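Local coordinates for protein putative creatinine amidohydrolase (Bacteroides fragilis, PDB 3LUB) that binds two zinc ions and probably hydrolyses carbon-nitrogen bonds in linear amides, as a hexameric member of the creatininase superfamily, at residues L26-T31 with N123-M128; C44-D49 with T169-H174; G154-E159 with A164-T169; M173-E178 with R231-I236; K191-A194 with L198-K201. All coordinates share one frame; numbering follows the deposited sequence.

Contact 1 of 5, residues L26-T31 with N123-M128; sequences LPWGAT and NNFKGM. With EDO (1,2-ethanediol), chain B.
Trp28 and Gly29 meet Asn123 and Phe125 where two neighbouring parallel strands, 23-28 and 113-118, run out into loops at the C-terminal edge of the sheet, the edge that carries the zinc site. Trp28, the last residue of its strand, lays its indole against the phenyl ring of Phe125. The phenyl comes in over one indole face with its CE1-CZ side, and Trp28 CD2 lies 3.6 Å from Phe125 CZ. The two planes are inclined by 58°. The indole swings to this side because its CG lies anti to the backbone N (chi1 -161°), and its NE1 is hydrogen-bonded to the carbonyl of Phe74. Large flat rings suit this place, where helix 92-108 also packs on the tryptophan. Next comes Gly29, whose O is reached by Asn123 ND2 at 3.1 Å, nearly straight at 169°, with the oxygen lying in the amide plane. An asparagine suits a place between loop and helix because it donates and accepts at once: its OD1 takes the backbone N of Ala76 and NE2 of Gln95, which fixes the amide flip and turns ND2 toward the first segment, where it also bonds weakly to Ser118. At the segment's end, Thr31 OG1, also hydrogen-bonded to the carbonyl of Pro73, receives a bond of 2.8 Å from O1 of an ethanediol, probably from the crystallisation liquor.

Contact 2 of 5, residues C44-D49 with T169-H174; sequences CILPHD and TSVMMH
Leu46 and Ile45 pack on Met172 and Val171 where two helices, 42-62 and 166-175, cross with their local axes 10.5 Å apart and 63° between directions. Every interaction between the segments is apolar. The methyl CE of selenomethionine Met172 is the hub: it lies 3.7 Å from Leu46 CD2 and 4.0 Å from Ile45 CG2, while SE lies alongside the same isoleucine methyl. The side chain of Met172 does not set out straight at the other helix; its bends at chi2 (59°) and chi3 (69°) bring CE across, and a long, flexible side chain suits this spacing. Leu46 uses its CD2 branch a second time, against Val171 CG1 at 3.9 Å. Branched aliphatic residues fill the rest without asking for a polar partner.

The polar interaction lies within the first helix, off to one side. His48 ND1 donates to Asp49 OD1 over 3.1 Å, with the carboxylate oxygen in the ring plane, and His48 NE2 pairs with Asp7.

The crossing adjoins the metal site, since Asp43 just precedes the first segment and Glu168 the second. Helix 226-249 also packs here, with Val233 against Val171, while Pro47 faces Pro27 of strand 23-28.

Contact 3 of 5, residues G154-E159 with A164-T169; sequences GYFEAE and AGESET. With ZN (zinc ion), chain C.
Glu166 reaches from the first turn of helix 166-175 to clasp the backbone of loop 154-159. Its two carboxylate oxygens take consecutive amides: OE1 accepts from Ala158 N at 2.9 Å and OE2 from Glu157 N at 3.1 Å, both from above the carboxylate plane. The extended chain (chi1 -166°) supplies the needed length. OE2 also salt-bridges Lys228, which binds Glu157 OE2 too, so one lysine probably offsets the two nearby carboxylates. Next to these bonds, Phe156 lays a ring face over Ser167, whose CA sits 3.6 Å from the ring centroid in a CH-pi contact; a small serine permits this, and its OG is taken by Asp161. Gly165, the N-cap residue, has its O reached by Thr169 N and OG1 from opposite faces of the carbonyl plane. Glu168 OE1 accepts from Ala164 N, while OE2 binds zinc at 1.9 Å, alongside His34, Asp43 and a water. Glu166 thus serves the loop and Glu168 the metal, and the lysine probably stabilises Glu166 as carboxylate.

Contact 4 of 5, residues M173-E178 with R231-I236; sequences MHYHPE and RYVKPI
Val233 of helix 226-249 presses its two methyls against Tyr175 and His174, at the end of helix 166-175. The valine contributes most of the small area buried here. CG2 touches both partners, lying 3.7 Å from Tyr175 OH and 3.9 Å from His174 CD2, whereas CG1 meets the tyrosine's CE2 at 4.0 Å. A beta-branched residue serves well, for it presents two methyls at once on a short stem.

Tyr175 comes from the opposite direction to Val233 and brings the hydroxyl end of its ring up to the methyls. That hydroxyl is hydrogen-bonded to Glu53 of helix 42-62; a tyrosine suits the place, giving an apolar ring to the valine and a hydroxyl to Glu53. His174 places its CD2 over the centre of one Tyr175 ring face, 3.8 Å above the plane; a chi1 of 168° swings the imidazole to that side.

Beyond the helix end, His176 ND1 donates to Glu178 OE2 over 3.0 Å on the syn side of the carboxylate, tying the turn that follows.

Three helices converge here: 166-175 carries both rings, 226-249 brings Val233 and also sets Val237 on Tyr175, and 42-62 packs Ile50 against the same tyrosine.

Contact 5 of 5, residues K191-A194 with L198-K201; sequences KPFA and LNEK
Phe193 is overlapped by Leu198, whose CB lies 3.6 Å from CD2 of the ring; Leu198 CD1 stands more loosely over one ring face, offset toward the rim. The two side chains cross at about a right angle, and a branched leucine suits the place because its CB touches the ring while a methyl still lies over the face. Asn199 binds the backbone of the same phenylalanine through both ends of its amide. OD1 accepts from Phe193 N at 2.9 Å, in the carbonyl plane and on a lone pair, though the bond is bent, with an N-H...O angle of 138°. ND2 donates to Phe193 O at 2.8 Å along a straighter path of 163°, coming from above that carbonyl's plane. Asparagine is apt because one flat group can thus mimic a peptide and close a ring of bonds on a single residue. The short helix 196-199 then ends in a Schellman motif, with Lys201 at positive phi as the C-prime residue; of the motif's two bonds, the one from Lys201 N to Leu198 O is weak. Pro192, before the phenylalanine, puts its CB 3.5 Å from Asn199 OD1. Phe193 also meets the ring of Tyr253 of a neighbouring subunit, and Leu252 of that subunit packs on both Phe193 and Leu198.

How the contacts relate
Contacts 2, 3 and 4 cluster round helix 166-175: contacts 2 and 4 have centres about 6 Å apart and share Met173 and His174, while contact 3 lies about 13 Å from contact 2 and shares Thr169 with it. Helix 226-249 links contacts 3 and 4, where Tyr232 meets Phe156. Contact 1, on the parallel sheet, touches contact 2 through helix 42-62, its centre about 17 Å away. Along the chain contacts 1 and 2 interleave, contact 3 nests inside contact 2, and contact 5 inside contact 4. The first three lie at or beside the zinc site; contact 5, about 21 Å or more from the others between centres, packs on a second subunit, which contact 1 also touches.

Contact 1 of 5, residues L26-T31 with N123-M128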
# COMPACT_ATOMS: atom_id res chain seq x y z
N LEU F 26 -24.88 -2.09 -7.12
CA LEU F 26 -23.67 -2.68 -7.64
C LEU F 26 -23.72 -4.20 -7.52
O LEU F 26 -23.55 -4.74 -6.43
CB LEU F 26 -22.45 -2.10 -6.91
CG LEU F 26 -21.04 -2.52 -7.35
CD1 LEU F 26 -20.81 -2.08 -8.79
CD2 LEU F 26 -20.00 -1.92 -6.38
N PRO F 27 -23.99 -4.91 -8.64
CA PRO F 27 -23.86 -6.34 -8.58
C PRO F 27 -22.36 -6.74 -8.51
O PRO F 27 -21.52 -6.16 -9.20
CB PRO F 27 -24.55 -6.83 -9.88
CG PRO F 27 -25.19 -5.62 -10.49
CD PRO F 27 -24.40 -4.45 -9.98
N TRP F 28 -22.05 -7.68 -7.63
CA TRP F 28 -20.67 -8.08 -7.43
C TRP F 28 -20.63 -9.59 -7.41
O TRP F 28 -21.27 -10.26 -6.54
CB TRP F 28 -20.12 -7.47 -6.15
CG TRP F 28 -18.66 -7.45 -6.09
CD1 TRP F 28 -17.82 -8.48 -6.35
CD2 TRP F 28 -17.84 -6.33 -5.75
NE1 TRP F 28 -16.52 -8.09 -6.17
CE2 TRP F 28 -16.49 -6.78 -5.80
CE3 TRP F 28 -18.10 -5.01 -5.38
CZ2 TRP F 28 -15.41 -5.95 -5.51
CZ3 TRP F 28 -17.04 -4.19 -5.09
CH2 TRP F 28 -15.69 -4.66 -5.16
N GLY F 29 -19.90 -10.11 -8.39
CA GLY F 29 -19.82 -11.52 -8.65
C GLY F 29 -18.46 -12.15 -8.45
O GLY F 29 -17.77 -11.89 -7.47
N ALA F 30 -18.13 -13.03 -9.37
CA ALA F 30 -16.91 -13.83 -9.35
C ALA F 30 -16.76 -14.43 -10.74
O ALA F 30 -17.75 -14.53 -11.48
CB ALA F 30 -17.00 -14.97 -8.29
N THR F 31 -15.53 -14.81 -11.08
CA THR F 31 -15.19 -15.59 -12.27
C THR F 31 -14.71 -16.97 -11.74
O THR F 31 -13.58 -17.14 -11.23
CB THR F 31 -14.14 -14.82 -13.11
OG1 THR F 31 -14.63 -13.48 -13.35
CG2 THR F 31 -13.80 -15.53 -14.46
N ASN F 123 -17.45 -13.38 -1.11
CA ASN F 123 -17.30 -11.94 -0.94
C ASN F 123 -17.85 -11.47 0.42
O ASN F 123 -18.92 -11.86 0.86
CB ASN F 123 -17.99 -11.16 -2.07
CG ASN F 123 -17.46 -11.50 -3.45
OD1 ASN F 123 -16.28 -11.90 -3.61
ND2 ASN F 123 -18.31 -11.32 -4.47
N ASN F 124 -17.08 -10.61 1.07
CA ASN F 124 -17.40 -10.04 2.38
C ASN F 124 -17.07 -8.55 2.33
O ASN F 124 -15.96 -8.18 2.03
CB ASN F 124 -16.59 -10.74 3.47
CG ASN F 124 -17.02 -12.20 3.68
OD1 ASN F 124 -18.15 -12.46 4.09
ND2 ASN F 124 -16.11 -13.16 3.41
N PHE F 125 -18.07 -7.70 2.59
CA PHE F 125 -17.97 -6.27 2.40
C PHE F 125 -18.09 -5.44 3.67
O PHE F 125 -18.05 -4.22 3.59
CB PHE F 125 -19.05 -5.80 1.40
CG PHE F 125 -18.91 -6.40 0.05
CD1 PHE F 125 -17.92 -5.95 -0.82
CD2 PHE F 125 -19.72 -7.46 -0.36
CE1 PHE F 125 -17.73 -6.55 -2.08
CE2 PHE F 125 -19.53 -8.05 -1.61
CZ PHE F 125 -18.53 -7.58 -2.47
N LYS F 126 -18.28 -6.08 4.83
CA LYS F 126 -18.54 -5.33 6.05
C LYS F 126 -17.38 -4.44 6.46
O LYS F 126 -17.59 -3.30 6.86
CB LYS F 126 -18.92 -6.27 7.22
CG LYS F 126 -20.26 -6.97 7.06
CD LYS F 126 -20.57 -7.85 8.24
CE LYS F 126 -21.95 -8.47 8.16
NZ LYS F 126 -22.25 -9.04 9.50
N GLY F 127 -16.16 -4.96 6.40
CA GLY F 127 -14.96 -4.15 6.70
C GLY F 127 -14.78 -2.95 5.76
O GLY F 127 -14.49 -1.84 6.22
N MSE F 128 -14.97 -3.14 4.46
CA MSE F 128 -14.84 -2.06 3.49
C MSE F 128 -15.86 -0.96 3.75
O MSE F 128 -15.55 0.22 3.63
CB MSE F 128 -15.09 -2.57 2.08
CG MSE F 128 -14.15 -3.61 1.60
SE MSE F 128 -14.54 -4.26 -0.19
CE MSE F 128 -13.95 -6.00 0.21
C1 EDO B . -12.15 -11.15 -14.64
O1 EDO B . -13.25 -11.92 -15.15
C2 EDO B . -11.69 -10.20 -15.73
O2 EDO B . -11.02 -10.93 -16.78

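Contact 2 of 5, residues C44-D49 with T169-H174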
# COMPACT_ATOMS: atom_id res chain seq x y z
N CYS F 44 -22.10 -13.16 -11.36
CA CYS F 44 -22.34 -11.81 -11.89
C CYS F 44 -23.73 -11.71 -12.52
O CYS F 44 -24.45 -10.73 -12.32
CB CYS F 44 -21.33 -11.47 -12.99
SG CYS F 44 -19.58 -11.15 -12.48
N ILE F 45 -24.05 -12.71 -13.33
CA ILE F 45 -25.28 -12.73 -14.11
C ILE F 45 -26.53 -12.70 -13.23
O ILE F 45 -27.42 -11.92 -13.48
CB ILE F 45 -25.36 -13.97 -15.02
CG1 ILE F 45 -24.29 -13.90 -16.12
CG2 ILE F 45 -26.73 -14.10 -15.62
CD1 ILE F 45 -23.94 -15.21 -16.81
N LEU F 46 -26.58 -13.57 -12.22
CA LEU F 46 -27.77 -13.70 -11.40
C LEU F 46 -28.13 -12.44 -10.61
O LEU F 46 -29.27 -11.99 -10.70
CB LEU F 46 -27.65 -14.91 -10.48
CG LEU F 46 -27.66 -16.23 -11.25
CD1 LEU F 46 -27.88 -17.44 -10.30
CD2 LEU F 46 -28.72 -16.16 -12.35
N PRO F 47 -27.17 -11.85 -9.86
CA PRO F 47 -27.53 -10.57 -9.20
C PRO F 47 -27.84 -9.41 -10.13
O PRO F 47 -28.62 -8.56 -9.80
CB PRO F 47 -26.30 -10.25 -8.35
CG PRO F 47 -25.20 -11.10 -8.87
CD PRO F 47 -25.83 -12.31 -9.44
N HIS F 48 -27.19 -9.36 -11.30
CA HIS F 48 -27.51 -8.33 -12.28
C HIS F 48 -28.98 -8.45 -12.71
O HIS F 48 -29.74 -7.48 -12.66
CB HIS F 48 -26.61 -8.43 -13.52
CG HIS F 48 -27.00 -7.47 -14.59
ND1 HIS F 48 -27.87 -7.79 -15.61
CD2 HIS F 48 -26.69 -6.17 -14.77
CE1 HIS F 48 -28.05 -6.74 -16.39
NE2 HIS F 48 -27.35 -5.74 -15.89
N ASP F 49 -29.37 -9.65 -13.13
CA ASP F 49 -30.77 -9.89 -13.58
C ASP F 49 -31.82 -9.67 -12.48
O ASP F 49 -32.84 -8.99 -12.71
CB ASP F 49 -30.87 -11.29 -14.19
CG ASP F 49 -30.15 -11.39 -15.53
OD1 ASP F 49 -29.53 -10.38 -15.97
OD2 ASP F 49 -30.17 -12.50 -16.13
N THR F 169 -28.76 -23.33 -10.26
CA THR F 169 -29.08 -23.88 -11.59
C THR F 169 -30.49 -23.48 -12.02
O THR F 169 -30.68 -23.09 -13.15
CB THR F 169 -28.93 -25.40 -11.66
OG1 THR F 169 -27.62 -25.77 -11.24
CG2 THR F 169 -29.13 -25.86 -13.08
N SER F 170 -31.45 -23.56 -11.11
CA SER F 170 -32.84 -23.23 -11.42
C SER F 170 -32.97 -21.79 -11.83
O SER F 170 -33.66 -21.50 -12.79
CB SER F 170 -33.80 -23.50 -10.24
OG SER F 170 -33.90 -24.88 -9.95
N VAL F 171 -32.33 -20.90 -11.09
CA VAL F 171 -32.46 -19.47 -11.35
C VAL F 171 -31.77 -19.13 -12.69
O VAL F 171 -32.28 -18.32 -13.43
CB VAL F 171 -31.93 -18.62 -10.19
CG1 VAL F 171 -32.07 -17.11 -10.50
CG2 VAL F 171 -32.65 -19.00 -8.84
N MSE F 172 -30.67 -19.80 -13.02
CA MSE F 172 -30.02 -19.62 -14.34
C MSE F 172 -30.96 -20.14 -15.43
O MSE F 172 -31.08 -19.52 -16.48
CB MSE F 172 -28.69 -20.36 -14.43
CG MSE F 172 -27.90 -20.06 -15.70
SE MSE F 172 -27.46 -18.11 -15.91
CE MSE F 172 -26.14 -17.83 -14.46
N MSE F 173 -31.60 -21.29 -15.21
CA MSE F 173 -32.50 -21.86 -16.20
C MSE F 173 -33.64 -20.92 -16.50
O MSE F 173 -34.09 -20.82 -17.65
CB MSE F 173 -33.03 -23.22 -15.77
CG MSE F 173 -32.01 -24.34 -15.91
SE MSE F 173 -32.60 -25.98 -15.01
CE MSE F 173 -33.83 -26.82 -16.45
N HIS F 174 -34.08 -20.20 -15.48
CA HIS F 174 -35.13 -19.19 -15.63
C HIS F 174 -34.68 -17.99 -16.43
O HIS F 174 -35.26 -17.64 -17.45
CB HIS F 174 -35.65 -18.78 -14.27
CG HIS F 174 -36.51 -17.57 -14.27
ND1 HIS F 174 -37.71 -17.52 -14.94
CD2 HIS F 174 -36.39 -16.39 -13.63
CE1 HIS F 174 -38.28 -16.35 -14.74
NE2 HIS F 174 -37.50 -15.64 -13.94

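Contact 3 of 5, residues G154-E159 with A164-T169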
# COMPACT_ATOMS: atom_id res chain seq x y z
N GLY F 154 -37.48 -24.80 1.27
CA GLY F 154 -38.86 -24.74 0.75
C GLY F 154 -38.97 -24.67 -0.76
O GLY F 154 -39.88 -25.28 -1.35
N TYR F 155 -38.07 -23.93 -1.41
CA TYR F 155 -38.17 -23.70 -2.86
C TYR F 155 -37.49 -24.80 -3.71
O TYR F 155 -37.75 -24.92 -4.92
CB TYR F 155 -37.64 -22.30 -3.20
CG TYR F 155 -38.57 -21.17 -2.73
CD1 TYR F 155 -39.62 -20.76 -3.55
CD2 TYR F 155 -38.42 -20.53 -1.50
CE1 TYR F 155 -40.49 -19.74 -3.17
CE2 TYR F 155 -39.31 -19.51 -1.09
CZ TYR F 155 -40.34 -19.13 -1.93
OH TYR F 155 -41.26 -18.14 -1.64
N PHE F 156 -36.64 -25.58 -3.08
CA PHE F 156 -35.83 -26.59 -3.75
C PHE F 156 -35.79 -27.86 -2.92
O PHE F 156 -36.02 -27.84 -1.72
CB PHE F 156 -34.41 -26.02 -4.00
CG PHE F 156 -34.44 -24.70 -4.74
CD1 PHE F 156 -34.67 -24.66 -6.12
CD2 PHE F 156 -34.32 -23.51 -4.06
CE1 PHE F 156 -34.75 -23.44 -6.79
CE2 PHE F 156 -34.38 -22.32 -4.72
CZ PHE F 156 -34.61 -22.27 -6.09
N GLU F 157 -35.49 -28.98 -3.57
CA GLU F 157 -35.51 -30.29 -2.94
C GLU F 157 -34.16 -30.70 -2.34
O GLU F 157 -34.10 -31.17 -1.21
CB GLU F 157 -35.95 -31.37 -3.95
CG GLU F 157 -37.35 -31.17 -4.54
CD GLU F 157 -37.72 -32.21 -5.61
OE1 GLU F 157 -38.04 -33.38 -5.26
OE2 GLU F 157 -37.70 -31.85 -6.81
N ALA F 158 -33.09 -30.56 -3.12
CA ALA F 158 -31.76 -30.96 -2.66
C ALA F 158 -31.45 -30.31 -1.32
O ALA F 158 -31.70 -29.11 -1.11
CB ALA F 158 -30.70 -30.61 -3.69
N GLU F 159 -30.93 -31.11 -0.39
CA GLU F 159 -30.65 -30.60 0.96
C GLU F 159 -29.30 -29.90 0.99
O GLU F 159 -29.18 -28.82 1.56
CB GLU F 159 -30.76 -31.71 2.01
CG GLU F 159 -31.81 -31.40 3.11
CD GLU F 159 -32.49 -32.67 3.64
OE1 GLU F 159 -31.81 -33.72 3.67
OE2 GLU F 159 -33.70 -32.61 4.00
N ALA F 164 -23.45 -23.92 -7.26
CA ALA F 164 -23.81 -24.50 -8.56
C ALA F 164 -24.82 -25.65 -8.38
O ALA F 164 -24.83 -26.61 -9.14
CB ALA F 164 -22.56 -25.02 -9.29
N GLY F 165 -25.66 -25.54 -7.37
CA GLY F 165 -26.56 -26.60 -6.97
C GLY F 165 -27.91 -26.36 -7.58
O GLY F 165 -28.01 -25.76 -8.64
N GLU F 166 -28.95 -26.82 -6.89
CA GLU F 166 -30.28 -26.80 -7.47
C GLU F 166 -30.79 -25.41 -7.62
O GLU F 166 -31.37 -25.08 -8.64
CB GLU F 166 -31.26 -27.65 -6.64
CG GLU F 166 -32.59 -27.96 -7.38
CD GLU F 166 -33.55 -28.80 -6.55
OE1 GLU F 166 -33.10 -29.79 -5.96
OE2 GLU F 166 -34.74 -28.45 -6.49
N SER F 167 -30.59 -24.58 -6.61
CA SER F 167 -31.09 -23.22 -6.61
C SER F 167 -30.42 -22.32 -7.65
O SER F 167 -31.11 -21.57 -8.38
CB SER F 167 -30.90 -22.61 -5.21
OG SER F 167 -29.56 -22.80 -4.75
N GLU F 168 -29.09 -22.32 -7.69
CA GLU F 168 -28.38 -21.51 -8.68
C GLU F 168 -28.70 -22.01 -10.09
O GLU F 168 -28.83 -21.21 -11.02
CB GLU F 168 -26.85 -21.53 -8.46
CG GLU F 168 -26.32 -20.34 -7.68
CD GLU F 168 -24.80 -20.21 -7.69
OE1 GLU F 168 -24.11 -21.25 -7.72
OE2 GLU F 168 -24.31 -19.05 -7.59
N THR F 169 -28.76 -23.33 -10.26
CA THR F 169 -29.08 -23.88 -11.59
C THR F 169 -30.49 -23.48 -12.02
O THR F 169 -30.68 -23.09 -13.15
CB THR F 169 -28.93 -25.40 -11.66
OG1 THR F 169 -27.62 -25.77 -11.24
CG2 THR F 169 -29.13 -25.86 -13.08
ZN ZN C . -22.42 -19.10 -7.74
O HOH W 1 -21.62 -19.54 -5.86

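Contact 4 of 5, residues M173-E178 with R231-I236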
# COMPACT_ATOMS: atom_id res chain seq x y z
N MSE F 173 -31.60 -21.29 -15.21
CA MSE F 173 -32.50 -21.86 -16.20
C MSE F 173 -33.64 -20.92 -16.50
O MSE F 173 -34.09 -20.82 -17.65
CB MSE F 173 -33.03 -23.22 -15.77
CG MSE F 173 -32.01 -24.34 -15.91
SE MSE F 173 -32.60 -25.98 -15.01
CE MSE F 173 -33.83 -26.82 -16.45
N HIS F 174 -34.08 -20.20 -15.48
CA HIS F 174 -35.13 -19.19 -15.63
C HIS F 174 -34.68 -17.99 -16.43
O HIS F 174 -35.26 -17.64 -17.45
CB HIS F 174 -35.65 -18.78 -14.27
CG HIS F 174 -36.51 -17.57 -14.27
ND1 HIS F 174 -37.71 -17.52 -14.94
CD2 HIS F 174 -36.39 -16.39 -13.63
CE1 HIS F 174 -38.28 -16.35 -14.74
NE2 HIS F 174 -37.50 -15.64 -13.94
N TYR F 175 -33.60 -17.36 -15.98
CA TYR F 175 -33.12 -16.14 -16.60
C TYR F 175 -32.38 -16.36 -17.90
O TYR F 175 -32.55 -15.58 -18.80
CB TYR F 175 -32.20 -15.37 -15.63
CG TYR F 175 -32.92 -14.56 -14.58
CD1 TYR F 175 -33.83 -13.57 -14.93
CD2 TYR F 175 -32.69 -14.78 -13.23
CE1 TYR F 175 -34.49 -12.83 -13.96
CE2 TYR F 175 -33.33 -14.04 -12.27
CZ TYR F 175 -34.22 -13.06 -12.64
OH TYR F 175 -34.84 -12.35 -11.66
N HIS F 176 -31.52 -17.37 -17.98
CA HIS F 176 -30.75 -17.63 -19.20
C HIS F 176 -30.69 -19.10 -19.55
O HIS F 176 -29.66 -19.73 -19.44
CB HIS F 176 -29.33 -17.07 -19.08
CG HIS F 176 -29.28 -15.58 -19.00
ND1 HIS F 176 -29.33 -14.77 -20.11
CD2 HIS F 176 -29.22 -14.75 -17.93
CE1 HIS F 176 -29.28 -13.51 -19.74
NE2 HIS F 176 -29.24 -13.47 -18.42
N PRO F 177 -31.81 -19.66 -19.99
CA PRO F 177 -31.85 -21.08 -20.35
C PRO F 177 -30.82 -21.54 -21.41
O PRO F 177 -30.42 -22.70 -21.41
CB PRO F 177 -33.29 -21.29 -20.85
CG PRO F 177 -33.86 -19.94 -21.07
CD PRO F 177 -33.12 -19.00 -20.15
N GLU F 178 -30.45 -20.63 -22.30
CA GLU F 178 -29.46 -20.87 -23.34
C GLU F 178 -28.03 -21.04 -22.79
O GLU F 178 -27.16 -21.45 -23.52
CB GLU F 178 -29.49 -19.73 -24.36
CG GLU F 178 -28.79 -18.40 -23.99
CD GLU F 178 -29.59 -17.52 -23.03
OE1 GLU F 178 -30.75 -17.87 -22.68
OE2 GLU F 178 -29.03 -16.48 -22.61
N ARG F 231 -40.11 -19.09 -9.41
CA ARG F 231 -40.87 -18.91 -8.18
C ARG F 231 -40.06 -18.37 -6.99
O ARG F 231 -40.56 -17.56 -6.21
CB ARG F 231 -41.56 -20.23 -7.81
CG ARG F 231 -42.52 -20.61 -8.88
CD ARG F 231 -43.44 -21.70 -8.49
NE ARG F 231 -44.43 -21.90 -9.54
CZ ARG F 231 -45.34 -22.87 -9.55
NH1 ARG F 231 -45.42 -23.76 -8.55
NH2 ARG F 231 -46.18 -22.95 -10.57
N TYR F 232 -38.84 -18.85 -6.85
CA TYR F 232 -37.91 -18.36 -5.86
C TYR F 232 -37.56 -16.90 -6.06
O TYR F 232 -37.45 -16.17 -5.08
CB TYR F 232 -36.64 -19.21 -5.88
CG TYR F 232 -35.58 -18.92 -4.83
CD1 TYR F 232 -35.91 -18.74 -3.48
CD2 TYR F 232 -34.24 -18.90 -5.19
CE1 TYR F 232 -34.93 -18.51 -2.54
CE2 TYR F 232 -33.26 -18.68 -4.24
CZ TYR F 232 -33.60 -18.47 -2.93
OH TYR F 232 -32.60 -18.23 -2.03
N VAL F 233 -37.35 -16.45 -7.30
CA VAL F 233 -36.89 -15.06 -7.48
C VAL F 233 -37.99 -14.07 -7.28
O VAL F 233 -37.72 -12.93 -6.89
CB VAL F 233 -36.11 -14.78 -8.83
CG1 VAL F 233 -34.88 -15.71 -8.95
CG2 VAL F 233 -37.02 -14.85 -10.07
N LYS F 234 -39.25 -14.48 -7.47
CA LYS F 234 -40.38 -13.56 -7.26
C LYS F 234 -40.33 -12.84 -5.91
O LYS F 234 -40.31 -11.61 -5.88
CB LYS F 234 -41.75 -14.24 -7.49
CG LYS F 234 -42.84 -13.22 -7.82
CD LYS F 234 -44.27 -13.83 -7.70
CE LYS F 234 -45.34 -12.76 -7.94
NZ LYS F 234 -46.72 -13.32 -7.94
N PRO F 235 -40.29 -13.59 -4.79
CA PRO F 235 -40.17 -12.89 -3.49
C PRO F 235 -38.86 -12.09 -3.27
O PRO F 235 -38.87 -11.04 -2.59
CB PRO F 235 -40.29 -14.04 -2.48
CG PRO F 235 -39.86 -15.26 -3.22
CD PRO F 235 -40.37 -15.05 -4.60
N ILE F 236 -37.74 -12.60 -3.81
CA ILE F 236 -36.42 -11.92 -3.71
C ILE F 236 -36.57 -10.54 -4.36
O ILE F 236 -36.26 -9.49 -3.76
CB ILE F 236 -35.27 -12.80 -4.38
CG1 ILE F 236 -35.08 -14.12 -3.63
CG2 ILE F 236 -33.93 -12.04 -4.45
CD1 ILE F 236 -34.18 -15.16 -4.37

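Contact 5 of 5, residues K191-A194 with L198-K201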
# COMPACT_ATOMS: atom_id res chain seq x y z
N LYS F 191 -17.25 -33.40 0.26
CA LYS F 191 -16.62 -34.16 1.33
C LYS F 191 -16.42 -33.18 2.47
O LYS F 191 -15.99 -32.05 2.24
CB LYS F 191 -15.30 -34.73 0.81
CG LYS F 191 -14.78 -35.89 1.59
CD LYS F 191 -13.66 -36.62 0.85
CE LYS F 191 -12.28 -36.08 1.18
NZ LYS F 191 -11.75 -36.62 2.45
N PRO F 192 -16.77 -33.57 3.71
CA PRO F 192 -16.61 -32.67 4.84
C PRO F 192 -15.18 -32.67 5.34
O PRO F 192 -14.35 -33.43 4.84
CB PRO F 192 -17.55 -33.28 5.89
CG PRO F 192 -17.45 -34.72 5.62
CD PRO F 192 -17.34 -34.86 4.13
N PHE F 193 -14.90 -31.82 6.33
CA PHE F 193 -13.60 -31.78 7.03
C PHE F 193 -13.44 -33.04 7.86
O PHE F 193 -14.44 -33.65 8.24
CB PHE F 193 -13.51 -30.58 7.96
CG PHE F 193 -13.56 -29.25 7.25
CD1 PHE F 193 -12.58 -28.90 6.32
CD2 PHE F 193 -14.54 -28.30 7.57
CE1 PHE F 193 -12.63 -27.64 5.69
CE2 PHE F 193 -14.58 -27.05 6.96
CZ PHE F 193 -13.61 -26.72 6.04
N ALA F 194 -12.18 -33.41 8.13
CA ALA F 194 -11.85 -34.50 9.06
C ALA F 194 -11.79 -34.01 10.52
O ALA F 194 -11.65 -34.84 11.45
CB ALA F 194 -10.50 -35.13 8.66
N LEU F 198 -15.06 -28.34 13.08
CA LEU F 198 -15.21 -27.44 11.92
C LEU F 198 -16.45 -27.78 11.13
O LEU F 198 -17.08 -26.88 10.59
CB LEU F 198 -13.98 -27.46 11.00
CG LEU F 198 -12.66 -26.98 11.56
CD1 LEU F 198 -11.61 -26.95 10.45
CD2 LEU F 198 -12.79 -25.62 12.27
N ASN F 199 -16.82 -29.06 11.07
CA ASN F 199 -18.10 -29.43 10.42
C ASN F 199 -19.28 -28.90 11.25
O ASN F 199 -20.27 -28.42 10.70
CB ASN F 199 -18.22 -30.93 10.18
CG ASN F 199 -17.19 -31.47 9.22
OD1 ASN F 199 -16.82 -30.82 8.23
ND2 ASN F 199 -16.70 -32.65 9.51
N GLU F 200 -19.13 -28.94 12.57
CA GLU F 200 -20.13 -28.43 13.51
C GLU F 200 -20.17 -26.92 13.56
O GLU F 200 -21.09 -26.36 14.14
CB GLU F 200 -19.84 -28.93 14.93
CG GLU F 200 -19.99 -30.43 15.17
CD GLU F 200 -19.21 -30.90 16.42
OE1 GLU F 200 -18.91 -30.03 17.30
OE2 GLU F 200 -18.90 -32.11 16.50
N LYS F 201 -19.17 -26.25 12.99
CA LYS F 201 -19.11 -24.78 12.95
C LYS F 201 -18.80 -24.10 14.28
O LYS F 201 -19.20 -22.96 14.51
CB LYS F 201 -20.37 -24.18 12.31
CG LYS F 201 -20.59 -24.74 10.91
CD LYS F 201 -21.73 -24.10 10.17
CE LYS F 201 -21.85 -24.80 8.78
NZ LYS F 201 -22.88 -24.21 7.91